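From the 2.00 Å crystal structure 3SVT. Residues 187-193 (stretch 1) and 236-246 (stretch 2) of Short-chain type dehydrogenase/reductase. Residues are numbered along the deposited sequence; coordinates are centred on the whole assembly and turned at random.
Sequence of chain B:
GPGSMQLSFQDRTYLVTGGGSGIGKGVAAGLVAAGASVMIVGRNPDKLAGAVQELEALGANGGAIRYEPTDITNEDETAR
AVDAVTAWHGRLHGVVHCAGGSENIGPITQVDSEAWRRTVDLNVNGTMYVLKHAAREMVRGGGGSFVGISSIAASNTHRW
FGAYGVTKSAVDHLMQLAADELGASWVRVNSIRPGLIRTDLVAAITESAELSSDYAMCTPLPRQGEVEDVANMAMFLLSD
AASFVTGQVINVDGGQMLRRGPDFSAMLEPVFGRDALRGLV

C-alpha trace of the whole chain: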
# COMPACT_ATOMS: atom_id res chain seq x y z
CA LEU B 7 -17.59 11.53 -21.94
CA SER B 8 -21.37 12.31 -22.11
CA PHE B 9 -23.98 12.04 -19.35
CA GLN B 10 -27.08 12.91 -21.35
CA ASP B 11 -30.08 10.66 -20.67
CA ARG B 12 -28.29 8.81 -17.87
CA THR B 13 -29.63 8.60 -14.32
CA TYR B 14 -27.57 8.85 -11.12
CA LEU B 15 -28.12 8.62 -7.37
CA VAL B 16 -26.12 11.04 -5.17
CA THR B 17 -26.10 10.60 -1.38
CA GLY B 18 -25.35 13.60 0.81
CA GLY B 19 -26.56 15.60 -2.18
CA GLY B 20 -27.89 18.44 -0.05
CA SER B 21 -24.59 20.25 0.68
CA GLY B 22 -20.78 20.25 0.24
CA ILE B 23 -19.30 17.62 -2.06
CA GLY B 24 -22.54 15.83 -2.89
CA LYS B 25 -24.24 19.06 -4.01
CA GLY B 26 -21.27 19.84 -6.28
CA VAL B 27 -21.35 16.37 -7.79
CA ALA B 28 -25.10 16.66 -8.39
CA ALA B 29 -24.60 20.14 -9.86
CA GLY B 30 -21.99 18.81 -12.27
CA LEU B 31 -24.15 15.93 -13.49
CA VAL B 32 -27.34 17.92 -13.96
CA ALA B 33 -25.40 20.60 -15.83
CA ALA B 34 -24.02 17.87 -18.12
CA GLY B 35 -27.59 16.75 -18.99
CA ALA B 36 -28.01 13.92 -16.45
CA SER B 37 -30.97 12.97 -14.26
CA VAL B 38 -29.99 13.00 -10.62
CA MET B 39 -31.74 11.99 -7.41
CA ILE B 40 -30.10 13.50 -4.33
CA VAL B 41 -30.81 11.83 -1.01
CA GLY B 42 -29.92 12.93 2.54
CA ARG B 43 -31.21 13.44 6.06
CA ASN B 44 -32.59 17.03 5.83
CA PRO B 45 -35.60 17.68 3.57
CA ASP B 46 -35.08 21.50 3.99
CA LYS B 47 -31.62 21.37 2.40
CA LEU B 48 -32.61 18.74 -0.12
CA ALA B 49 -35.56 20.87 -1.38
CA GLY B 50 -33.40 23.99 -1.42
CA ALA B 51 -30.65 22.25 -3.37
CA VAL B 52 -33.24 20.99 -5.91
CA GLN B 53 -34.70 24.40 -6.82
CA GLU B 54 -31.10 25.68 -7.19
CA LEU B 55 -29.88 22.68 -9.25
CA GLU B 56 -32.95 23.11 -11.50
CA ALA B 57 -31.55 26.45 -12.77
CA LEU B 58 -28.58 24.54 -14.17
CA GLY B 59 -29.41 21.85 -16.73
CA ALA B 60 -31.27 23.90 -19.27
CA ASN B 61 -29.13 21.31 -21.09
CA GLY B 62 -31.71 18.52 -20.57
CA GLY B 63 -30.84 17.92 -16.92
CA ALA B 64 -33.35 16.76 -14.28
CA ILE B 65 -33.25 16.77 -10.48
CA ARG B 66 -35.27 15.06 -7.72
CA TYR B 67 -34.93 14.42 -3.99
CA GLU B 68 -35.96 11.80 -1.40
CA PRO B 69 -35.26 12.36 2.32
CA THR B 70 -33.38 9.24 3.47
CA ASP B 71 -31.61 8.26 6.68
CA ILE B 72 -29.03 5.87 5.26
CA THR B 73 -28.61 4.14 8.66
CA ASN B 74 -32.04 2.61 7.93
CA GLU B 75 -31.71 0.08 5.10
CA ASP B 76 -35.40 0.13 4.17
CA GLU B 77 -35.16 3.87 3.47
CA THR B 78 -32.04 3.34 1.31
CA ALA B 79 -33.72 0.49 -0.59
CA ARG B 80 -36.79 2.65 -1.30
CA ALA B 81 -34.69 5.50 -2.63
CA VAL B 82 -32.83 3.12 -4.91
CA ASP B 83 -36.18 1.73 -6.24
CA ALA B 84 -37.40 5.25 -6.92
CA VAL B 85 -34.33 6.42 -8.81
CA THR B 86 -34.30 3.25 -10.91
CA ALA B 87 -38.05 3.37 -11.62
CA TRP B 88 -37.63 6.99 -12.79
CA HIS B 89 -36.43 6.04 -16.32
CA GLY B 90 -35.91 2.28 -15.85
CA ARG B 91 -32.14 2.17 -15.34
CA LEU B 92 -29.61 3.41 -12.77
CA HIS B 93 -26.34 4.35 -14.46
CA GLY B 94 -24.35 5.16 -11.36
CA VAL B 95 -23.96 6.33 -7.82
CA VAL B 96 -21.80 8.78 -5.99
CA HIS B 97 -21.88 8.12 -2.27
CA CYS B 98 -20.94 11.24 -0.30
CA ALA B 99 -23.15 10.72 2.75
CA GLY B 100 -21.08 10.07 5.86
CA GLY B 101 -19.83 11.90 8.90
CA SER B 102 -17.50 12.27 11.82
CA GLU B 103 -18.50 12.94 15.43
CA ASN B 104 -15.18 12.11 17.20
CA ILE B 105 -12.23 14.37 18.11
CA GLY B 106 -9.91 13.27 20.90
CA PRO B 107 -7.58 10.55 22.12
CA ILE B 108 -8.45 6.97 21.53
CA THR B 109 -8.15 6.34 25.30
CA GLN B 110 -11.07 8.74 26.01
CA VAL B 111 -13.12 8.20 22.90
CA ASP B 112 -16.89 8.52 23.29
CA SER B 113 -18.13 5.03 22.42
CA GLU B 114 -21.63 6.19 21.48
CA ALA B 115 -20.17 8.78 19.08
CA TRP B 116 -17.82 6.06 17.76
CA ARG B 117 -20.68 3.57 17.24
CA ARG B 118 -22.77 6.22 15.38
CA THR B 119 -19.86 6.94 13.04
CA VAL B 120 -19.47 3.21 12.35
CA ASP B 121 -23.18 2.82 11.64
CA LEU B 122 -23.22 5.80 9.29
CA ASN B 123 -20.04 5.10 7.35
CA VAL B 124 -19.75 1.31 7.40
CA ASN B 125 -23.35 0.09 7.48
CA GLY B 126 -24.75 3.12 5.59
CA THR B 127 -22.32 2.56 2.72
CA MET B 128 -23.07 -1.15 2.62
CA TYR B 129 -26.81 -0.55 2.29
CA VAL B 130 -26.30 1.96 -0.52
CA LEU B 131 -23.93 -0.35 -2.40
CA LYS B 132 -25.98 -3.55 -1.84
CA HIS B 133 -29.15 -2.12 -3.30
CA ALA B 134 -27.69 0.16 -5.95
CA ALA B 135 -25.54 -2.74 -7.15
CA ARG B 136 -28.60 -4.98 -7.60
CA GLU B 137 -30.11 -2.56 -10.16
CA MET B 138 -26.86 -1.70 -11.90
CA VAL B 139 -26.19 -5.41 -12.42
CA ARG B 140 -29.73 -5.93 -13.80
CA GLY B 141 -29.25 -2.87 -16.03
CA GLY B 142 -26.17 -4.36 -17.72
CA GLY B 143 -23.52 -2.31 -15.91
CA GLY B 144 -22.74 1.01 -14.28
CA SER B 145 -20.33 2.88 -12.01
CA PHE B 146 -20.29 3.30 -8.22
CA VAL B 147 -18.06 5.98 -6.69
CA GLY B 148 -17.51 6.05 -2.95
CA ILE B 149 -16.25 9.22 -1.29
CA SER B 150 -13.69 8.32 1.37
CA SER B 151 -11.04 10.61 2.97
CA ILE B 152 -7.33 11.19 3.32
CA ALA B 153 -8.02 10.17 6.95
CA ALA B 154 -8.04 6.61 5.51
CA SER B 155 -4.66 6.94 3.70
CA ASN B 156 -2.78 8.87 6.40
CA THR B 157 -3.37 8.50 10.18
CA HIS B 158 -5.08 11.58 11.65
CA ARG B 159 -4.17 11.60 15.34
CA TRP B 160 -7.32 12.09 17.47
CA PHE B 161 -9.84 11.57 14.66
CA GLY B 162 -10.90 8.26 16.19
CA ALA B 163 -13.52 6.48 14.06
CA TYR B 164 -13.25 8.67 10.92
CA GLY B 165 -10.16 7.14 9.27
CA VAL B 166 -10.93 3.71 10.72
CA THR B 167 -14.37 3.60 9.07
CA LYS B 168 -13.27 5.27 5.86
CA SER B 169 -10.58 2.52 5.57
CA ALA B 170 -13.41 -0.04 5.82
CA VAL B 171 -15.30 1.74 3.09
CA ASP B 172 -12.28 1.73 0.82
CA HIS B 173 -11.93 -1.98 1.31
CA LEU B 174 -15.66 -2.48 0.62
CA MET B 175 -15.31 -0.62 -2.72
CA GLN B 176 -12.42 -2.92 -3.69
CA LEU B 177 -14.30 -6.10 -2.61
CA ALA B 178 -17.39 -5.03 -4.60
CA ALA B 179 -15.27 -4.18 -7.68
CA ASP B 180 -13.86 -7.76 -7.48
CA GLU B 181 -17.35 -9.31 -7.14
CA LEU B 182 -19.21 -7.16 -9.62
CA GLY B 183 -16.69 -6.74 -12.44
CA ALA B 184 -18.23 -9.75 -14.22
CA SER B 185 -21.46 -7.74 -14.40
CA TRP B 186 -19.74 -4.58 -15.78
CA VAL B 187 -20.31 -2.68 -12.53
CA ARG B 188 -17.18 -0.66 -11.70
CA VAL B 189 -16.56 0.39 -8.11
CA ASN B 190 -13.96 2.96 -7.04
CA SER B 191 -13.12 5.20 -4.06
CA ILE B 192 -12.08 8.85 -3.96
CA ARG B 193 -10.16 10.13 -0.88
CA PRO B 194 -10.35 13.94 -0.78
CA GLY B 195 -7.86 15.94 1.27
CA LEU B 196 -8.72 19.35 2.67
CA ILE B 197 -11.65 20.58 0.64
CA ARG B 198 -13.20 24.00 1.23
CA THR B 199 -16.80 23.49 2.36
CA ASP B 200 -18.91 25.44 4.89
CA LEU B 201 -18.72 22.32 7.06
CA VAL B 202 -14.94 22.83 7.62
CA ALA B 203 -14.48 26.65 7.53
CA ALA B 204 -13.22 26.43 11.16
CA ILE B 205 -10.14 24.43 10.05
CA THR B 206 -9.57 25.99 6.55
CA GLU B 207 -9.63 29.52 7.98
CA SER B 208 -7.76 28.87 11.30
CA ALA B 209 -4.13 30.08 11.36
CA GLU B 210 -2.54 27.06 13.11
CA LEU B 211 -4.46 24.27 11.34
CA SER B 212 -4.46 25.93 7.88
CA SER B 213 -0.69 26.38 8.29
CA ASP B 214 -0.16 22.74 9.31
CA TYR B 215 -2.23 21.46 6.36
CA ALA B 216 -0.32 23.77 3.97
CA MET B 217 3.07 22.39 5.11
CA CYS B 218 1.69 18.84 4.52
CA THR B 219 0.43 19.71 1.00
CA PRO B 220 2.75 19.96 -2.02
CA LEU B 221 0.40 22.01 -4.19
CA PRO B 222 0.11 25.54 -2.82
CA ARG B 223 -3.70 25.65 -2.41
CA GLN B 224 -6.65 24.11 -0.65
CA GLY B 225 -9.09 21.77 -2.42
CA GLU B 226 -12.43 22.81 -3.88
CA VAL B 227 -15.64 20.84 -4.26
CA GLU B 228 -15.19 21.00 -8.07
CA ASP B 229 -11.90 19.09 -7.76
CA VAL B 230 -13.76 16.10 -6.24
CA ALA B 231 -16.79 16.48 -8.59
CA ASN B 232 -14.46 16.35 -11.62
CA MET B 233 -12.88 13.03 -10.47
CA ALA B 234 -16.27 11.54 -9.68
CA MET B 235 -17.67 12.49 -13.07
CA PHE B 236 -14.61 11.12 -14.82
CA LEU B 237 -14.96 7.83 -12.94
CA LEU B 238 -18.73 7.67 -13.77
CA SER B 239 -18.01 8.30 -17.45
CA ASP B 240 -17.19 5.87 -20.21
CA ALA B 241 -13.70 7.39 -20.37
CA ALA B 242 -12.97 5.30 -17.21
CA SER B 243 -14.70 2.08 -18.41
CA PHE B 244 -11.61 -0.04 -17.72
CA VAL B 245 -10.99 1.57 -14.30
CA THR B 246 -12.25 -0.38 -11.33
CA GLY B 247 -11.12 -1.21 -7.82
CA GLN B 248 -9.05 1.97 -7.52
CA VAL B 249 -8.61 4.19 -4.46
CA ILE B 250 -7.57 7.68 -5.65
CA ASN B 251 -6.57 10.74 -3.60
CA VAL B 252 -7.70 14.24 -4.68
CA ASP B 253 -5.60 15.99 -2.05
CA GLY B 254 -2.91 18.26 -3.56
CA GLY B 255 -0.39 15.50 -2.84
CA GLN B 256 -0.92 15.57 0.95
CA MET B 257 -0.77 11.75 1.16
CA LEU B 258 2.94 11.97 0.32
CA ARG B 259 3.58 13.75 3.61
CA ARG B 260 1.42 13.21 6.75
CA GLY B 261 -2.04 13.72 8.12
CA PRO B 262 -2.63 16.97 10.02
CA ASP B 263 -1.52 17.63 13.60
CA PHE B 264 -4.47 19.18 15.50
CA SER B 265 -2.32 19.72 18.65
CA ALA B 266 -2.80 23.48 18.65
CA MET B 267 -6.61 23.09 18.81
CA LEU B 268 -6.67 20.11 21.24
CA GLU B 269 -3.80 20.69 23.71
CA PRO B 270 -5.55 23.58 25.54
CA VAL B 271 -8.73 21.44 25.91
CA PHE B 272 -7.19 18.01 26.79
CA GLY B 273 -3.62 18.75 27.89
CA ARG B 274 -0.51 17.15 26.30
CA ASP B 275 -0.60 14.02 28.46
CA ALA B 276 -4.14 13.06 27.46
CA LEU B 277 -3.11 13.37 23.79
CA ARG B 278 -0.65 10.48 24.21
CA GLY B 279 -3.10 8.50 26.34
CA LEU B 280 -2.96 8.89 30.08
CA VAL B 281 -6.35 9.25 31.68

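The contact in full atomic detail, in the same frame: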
# COMPACT_ATOMS: atom_id res chain seq x y z
N VAL B 187 -20.15 -3.74 -13.53
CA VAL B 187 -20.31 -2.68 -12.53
C VAL B 187 -18.93 -2.35 -11.93
O VAL B 187 -18.30 -3.18 -11.26
CB VAL B 187 -21.28 -3.10 -11.40
CG1 VAL B 187 -21.37 -2.00 -10.30
CG2 VAL B 187 -22.69 -3.43 -11.97
N ARG B 188 -18.46 -1.14 -12.20
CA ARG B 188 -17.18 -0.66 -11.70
C ARG B 188 -17.40 -0.00 -10.34
O ARG B 188 -18.41 0.65 -10.11
CB ARG B 188 -16.56 0.32 -12.70
CG ARG B 188 -16.55 -0.27 -14.12
CD ARG B 188 -15.88 0.62 -15.12
NE ARG B 188 -16.67 1.79 -15.51
CZ ARG B 188 -16.48 3.03 -15.06
NH1 ARG B 188 -15.55 3.29 -14.11
NH2 ARG B 188 -17.24 4.02 -15.55
N VAL B 189 -16.46 -0.20 -9.44
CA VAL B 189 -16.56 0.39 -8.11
C VAL B 189 -15.20 0.97 -7.74
O VAL B 189 -14.18 0.28 -7.82
CB VAL B 189 -17.02 -0.64 -7.01
CG1 VAL B 189 -17.30 0.09 -5.67
CG2 VAL B 189 -18.23 -1.44 -7.48
N ASN B 190 -15.19 2.25 -7.36
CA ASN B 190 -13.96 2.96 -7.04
C ASN B 190 -14.18 3.88 -5.84
O ASN B 190 -15.32 4.25 -5.53
CB ASN B 190 -13.48 3.80 -8.24
CG ASN B 190 -13.12 2.97 -9.47
OD1 ASN B 190 -12.09 2.33 -9.49
ND2 ASN B 190 -13.96 3.02 -10.50
N SER B 191 -13.09 4.25 -5.17
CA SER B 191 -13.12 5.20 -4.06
C SER B 191 -12.30 6.46 -4.40
O SER B 191 -11.23 6.37 -5.01
CB SER B 191 -12.59 4.58 -2.77
OG SER B 191 -12.46 5.57 -1.77
N ILE B 192 -12.82 7.61 -3.99
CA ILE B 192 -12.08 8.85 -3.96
C ILE B 192 -11.79 9.26 -2.51
O ILE B 192 -12.72 9.33 -1.71
CB ILE B 192 -12.86 9.99 -4.66
CG1 ILE B 192 -13.21 9.61 -6.11
CG2 ILE B 192 -12.07 11.29 -4.61
CD1 ILE B 192 -14.20 10.53 -6.74
N ARG B 193 -10.53 9.58 -2.20
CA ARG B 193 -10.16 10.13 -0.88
C ARG B 193 -9.76 11.60 -1.00
O ARG B 193 -8.60 11.88 -1.33
CB ARG B 193 -8.94 9.38 -0.34
CG ARG B 193 -9.19 7.92 0.10
CD ARG B 193 -7.80 7.33 0.37
NE ARG B 193 -7.76 6.02 0.97
CZ ARG B 193 -6.73 5.18 0.85
NH1 ARG B 193 -5.66 5.46 0.10
NH2 ARG B 193 -6.79 4.03 1.45
N PHE B 236 -15.50 11.93 -14.00
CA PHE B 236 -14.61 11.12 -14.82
C PHE B 236 -14.78 9.63 -14.53
O PHE B 236 -14.94 8.84 -15.45
CB PHE B 236 -13.14 11.51 -14.62
CG PHE B 236 -12.18 10.58 -15.32
CD1 PHE B 236 -12.08 10.57 -16.70
CD2 PHE B 236 -11.40 9.70 -14.60
CE1 PHE B 236 -11.24 9.70 -17.34
CE2 PHE B 236 -10.54 8.83 -15.26
CZ PHE B 236 -10.48 8.85 -16.64
N LEU B 237 -14.79 9.25 -13.25
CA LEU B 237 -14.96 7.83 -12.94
C LEU B 237 -16.35 7.26 -13.31
O LEU B 237 -16.47 6.08 -13.57
CB LEU B 237 -14.68 7.54 -11.49
CG LEU B 237 -13.25 7.70 -11.00
CD1 LEU B 237 -13.25 7.60 -9.48
CD2 LEU B 237 -12.31 6.65 -11.64
N LEU B 238 -17.40 8.11 -13.30
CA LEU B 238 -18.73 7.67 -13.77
C LEU B 238 -18.79 7.48 -15.28
O LEU B 238 -19.62 6.73 -15.76
CB LEU B 238 -19.83 8.65 -13.36
CG LEU B 238 -20.16 8.79 -11.88
CD1 LEU B 238 -21.00 10.05 -11.63
CD2 LEU B 238 -20.83 7.51 -11.36
N SER B 239 -17.93 8.20 -16.01
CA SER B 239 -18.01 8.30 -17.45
C SER B 239 -17.40 7.09 -18.12
O SER B 239 -16.61 6.32 -17.52
CB SER B 239 -17.28 9.55 -17.96
OG SER B 239 -15.88 9.30 -18.08
N ASP B 240 -17.71 6.95 -19.41
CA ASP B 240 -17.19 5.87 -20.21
C ASP B 240 -15.69 6.00 -20.49
O ASP B 240 -15.05 5.03 -20.89
CB ASP B 240 -17.93 5.79 -21.55
CG ASP B 240 -19.42 5.46 -21.38
OD1 ASP B 240 -19.85 5.04 -20.28
OD2 ASP B 240 -20.15 5.61 -22.37
N ALA B 241 -15.13 7.18 -20.25
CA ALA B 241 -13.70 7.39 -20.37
C ALA B 241 -12.90 6.64 -19.30
O ALA B 241 -11.68 6.54 -19.41
CB ALA B 241 -13.36 8.90 -20.35
N ALA B 242 -13.59 6.13 -18.26
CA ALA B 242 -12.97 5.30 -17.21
C ALA B 242 -13.49 3.86 -17.19
O ALA B 242 -13.42 3.19 -16.16
CB ALA B 242 -13.17 5.96 -15.81
N SER B 243 -14.00 3.38 -18.33
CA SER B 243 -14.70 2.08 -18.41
C SER B 243 -13.81 0.85 -18.14
O SER B 243 -14.32 -0.28 -18.00
CB SER B 243 -15.38 1.95 -19.78
OG SER B 243 -14.42 1.95 -20.82
N PHE B 244 -12.51 1.03 -18.11
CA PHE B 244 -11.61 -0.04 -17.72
C PHE B 244 -10.99 0.24 -16.35
O PHE B 244 -10.01 -0.43 -15.96
CB PHE B 244 -10.49 -0.21 -18.76
CG PHE B 244 -9.88 -1.56 -18.77
CD1 PHE B 244 -10.68 -2.69 -18.99
CD2 PHE B 244 -8.51 -1.71 -18.63
CE1 PHE B 244 -10.12 -3.95 -19.01
CE2 PHE B 244 -7.96 -2.97 -18.66
CZ PHE B 244 -8.76 -4.09 -18.84
N VAL B 245 -11.57 1.17 -15.60
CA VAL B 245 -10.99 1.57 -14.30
C VAL B 245 -11.93 1.06 -13.22
O VAL B 245 -13.07 1.51 -13.11
CB VAL B 245 -10.82 3.11 -14.19
CG1 VAL B 245 -10.23 3.54 -12.80
CG2 VAL B 245 -9.94 3.63 -15.33
N THR B 246 -11.48 0.07 -12.47
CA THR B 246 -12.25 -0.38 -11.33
C THR B 246 -11.32 -0.84 -10.24
O THR B 246 -10.15 -1.23 -10.50
CB THR B 246 -13.22 -1.50 -11.71
OG1 THR B 246 -14.18 -1.67 -10.65
CG2 THR B 246 -12.45 -2.83 -11.97
O HOH W 1 -15.49 -3.90 -11.01
O HOH W 2 -19.30 4.53 -17.66

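The side chain of R188 dominates this contact, its CA-to-CB bond directed toward the stretch that runs from the helix end at L237 and L238 through the following loop. The guanidinium straddles the L237 carbonyl, with R188 NH1 and R188 NH2 each donating to L237 O at 3.0 Å, so one acceptor at the edge of the group serves both nitrogens. R188 NH1 also donates to V245 O (3.2 Å). A242 O lies 3.0 Å from R188 NH1 but over the guanidinium face, where the angle is too poor for a hydrogen bond; it instead accepts from V245 N (2.8 Å), closing the type I turn from A242 to V245. Water 2 extends the network, accepting from R188 NH2 (3.0 Å) and donating to L238 O (2.9 Å) and D240 OD1 (2.7 Å).

Two residues along the strand, N190 ND2 donates almost linearly to V245 O (3.1 Å), so this carbonyl ties both strand side chains to the loop. Between them, the CA-to-CB bond of V189 points away from the loop stretch, but V189 N donates to T246 OG1 (3.0 Å). T246 OG1 donates in turn to water 1 (2.6 Å), which donates to V187 O (2.9 Å).

Packing is centred on L237, whose CD1 lies 3.9 Å from I192 CG1 and 4.0 Å from N190 CB.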